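Local atomic coordinates of Phi class glutathione transferase GSTF1 (Populus tremula x Populus tremuloides, PDB entry 4RI6), a protein that probably catalyses the conjugation of glutathione to electrophilic substrates with loss of a halide, as a Phi class glutathione transferase. Residues K134-V137 with D138-A141. Sequence-based numbering, arbitrary orientation.
Sequences KKNV and DKLA
Lys134 and Asp138 form an i to i+4 salt bridge on the outer face of helix 130-150, in the C-terminal helical domain of the glutathione transferase fold. Lys134 NZ lies 2.8 Å from Asp138 OD2 and meets its syn lone pair, on the side of the other oxygen. The lysine chain reaches there by a bend at its last torsion (chi4 64°), which turns the ammonium toward Asp138 OD2. The same two residues share a backbone bond, Asp138 N to Lys134 O at 2.9 Å. With an alanine at Asp138, the Lys134 ammonium would probably be left without its carboxylate mate and its chain set free to turn.

Lys135 runs alongside Lys139, both pointing the same way. Lys135 NZ and Lys139 NZ come within 3.9 Å of each other. A water accepts from Lys135 NZ at 2.7 Å, and weakly from Lys139 NZ. Asn136 also lies beside Lys139. A second water donates to Asn136 OD1 at 2.8 Å and accepts from Lys139 NZ at 2.9 Å, so it links amide and ammonium. The backbone of Asn136 accepts from Leu140 N. Val137 O accepts from Ala141 N at 2.9 Å. The Val137 side chain turns to Leu117 of helix 93-122 and to Tyr184 and Leu185 of helix 184-187. Leu140 packs on Phe110 and Leu185.

The helix is thus amphipathic here. Opposite charges pair directly at Lys134 and Asp138, whereas the two like-charged ammonium groups of Lys135 and Lys139 share one water, held only weakly by Lys139 NZ, which may ease their repulsion in part.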
ATOM      1  N   LYS A 134      10.961  20.957   1.649  1.00 22.00           N
ATOM      2  CA  LYS A 134      10.683  21.429   0.289  1.00 22.63           C
ATOM      3  C   LYS A 134      10.564  20.252  -0.683  1.00 22.92           C
ATOM      4  O   LYS A 134       9.690  20.239  -1.545  1.00 20.88           O
ATOM      5  CB  LYS A 134      11.749  22.416  -0.199  1.00 25.19           C
ATOM      6  CG  LYS A 134      11.564  22.786  -1.692  1.00 26.89           C
ATOM      7  CD  LYS A 134      12.635  23.731  -2.217  1.00 28.98           C
ATOM      8  CE  LYS A 134      12.839  23.564  -3.708  1.00 30.76           C
ATOM      9  NZ  LYS A 134      11.618  23.946  -4.440  1.00 31.34           N
ATOM     10  N   LYS A 135      11.447  19.275  -0.550  1.00 23.48           N
ATOM     11  CA  LYS A 135      11.419  18.103  -1.423  1.00 23.92           C
ATOM     12  C   LYS A 135      10.070  17.385  -1.349  1.00 21.85           C
ATOM     13  O   LYS A 135       9.504  16.993  -2.381  1.00 21.45           O
ATOM     14  CB  LYS A 135      12.557  17.160  -1.052  1.00 27.86           C
ATOM     15  CG  LYS A 135      12.731  15.964  -1.952  1.00 31.90           C
ATOM     16  CD  LYS A 135      14.092  15.306  -1.671  1.00 36.11           C
ATOM     17  CE  LYS A 135      14.200  13.892  -2.239  1.00 39.31           C
ATOM     18  NZ  LYS A 135      13.715  13.790  -3.639  1.00 41.33           N
ATOM     19  N   ASN A 136       9.549  17.213  -0.136  1.00 20.50           N
ATOM     20  CA  ASN A 136       8.278  16.506   0.029  1.00 19.88           C
ATOM     21  C   ASN A 136       7.059  17.356  -0.310  1.00 19.46           C
ATOM     22  O   ASN A 136       6.086  16.840  -0.846  1.00 18.55           O
ATOM     23  CB  ASN A 136       8.178  15.964   1.452  1.00 20.65           C
ATOM     24  CG  ASN A 136       9.068  14.761   1.650  1.00 21.76           C
ATOM     25  OD1 ASN A 136       9.201  13.939   0.732  1.00 23.40           O
ATOM     26  ND2 ASN A 136       9.687  14.652   2.821  1.00 22.65           N
ATOM     27  N   VAL A 137       7.106  18.652  -0.001  1.00 19.17           N
ATOM     28  CA  VAL A 137       6.094  19.588  -0.477  1.00 17.89           C
ATOM     29  C   VAL A 137       5.997  19.514  -1.992  1.00 17.71           C
ATOM     30  O   VAL A 137       4.911  19.432  -2.535  1.00 17.89           O
ATOM     31  CB  VAL A 137       6.421  21.028  -0.039  1.00 19.33           C
ATOM     32  CG1 VAL A 137       5.613  22.063  -0.820  1.00 19.28           C
ATOM     33  CG2 VAL A 137       6.203  21.185   1.468  1.00 20.60           C
ATOM     34  N   ASP A 138       7.129  19.552  -2.679  1.00 18.06           N
ATOM     35  CA  ASP A 138       7.094  19.565  -4.135  1.00 18.97           C
ATOM     36  C   ASP A 138       6.548  18.241  -4.681  1.00 18.71           C
ATOM     37  O   ASP A 138       5.814  18.215  -5.663  1.00 19.83           O
ATOM     38  CB  ASP A 138       8.490  19.847  -4.717  1.00 20.86           C
ATOM     39  CG  ASP A 138       8.941  21.299  -4.540  1.00 23.28           C
ATOM     40  OD1 ASP A 138       8.115  22.182  -4.209  1.00 24.17           O
ATOM     41  OD2 ASP A 138      10.149  21.558  -4.767  1.00 25.27           O
ATOM     42  N   LYS A 139       6.941  17.127  -4.078  1.00 18.41           N
ATOM     43  CA  LYS A 139       6.366  15.827  -4.444  1.00 18.45           C
ATOM     44  C   LYS A 139       4.856  15.803  -4.253  1.00 17.97           C
ATOM     45  O   LYS A 139       4.118  15.315  -5.090  1.00 18.05           O
ATOM     46  CB  LYS A 139       6.992  14.705  -3.616  1.00 21.15           C
ATOM     47  CG  LYS A 139       8.352  14.290  -4.064  1.00 24.07           C
ATOM     48  CD  LYS A 139       8.821  13.120  -3.229  1.00 26.50           C
ATOM     49  CE  LYS A 139      10.198  12.623  -3.650  1.00 29.31           C
ATOM     50  NZ  LYS A 139      10.641  11.534  -2.740  1.00 31.15           N
ATOM     51  N   LEU A 140       4.388  16.326  -3.132  1.00 17.00           N
ATOM     52  CA  LEU A 140       2.981  16.251  -2.845  1.00 16.67           C
ATOM     53  C   LEU A 140       2.209  17.181  -3.787  1.00 16.95           C
ATOM     54  O   LEU A 140       1.104  16.861  -4.217  1.00 17.82           O
ATOM     55  CB  LEU A 140       2.730  16.606  -1.378  1.00 17.19           C
ATOM     56  CG  LEU A 140       1.275  16.555  -0.903  1.00 19.22           C
ATOM     57  CD1 LEU A 140       0.603  15.212  -1.214  1.00 20.00           C
ATOM     58  CD2 LEU A 140       1.201  16.846   0.593  1.00 20.16           C
ATOM     59  N   ALA A 141       2.796  18.328  -4.099  1.00 17.05           N
ATOM     60  CA  ALA A 141       2.192  19.259  -5.032  1.00 17.19           C
ATOM     61  C   ALA A 141       1.955  18.598  -6.381  1.00 17.16           C
ATOM     62  O   ALA A 141       0.887  18.774  -6.989  1.00 17.37           O
ATOM     63  CB  ALA A 141       3.051  20.499  -5.171  1.00 17.54           C
TER
HETATM   64  O   HOH W   1      13.781  11.156  -3.964  1.00 51.53           O
HETATM   65  O   HOH W   2      11.538  13.077  -0.517  1.00 30.58           O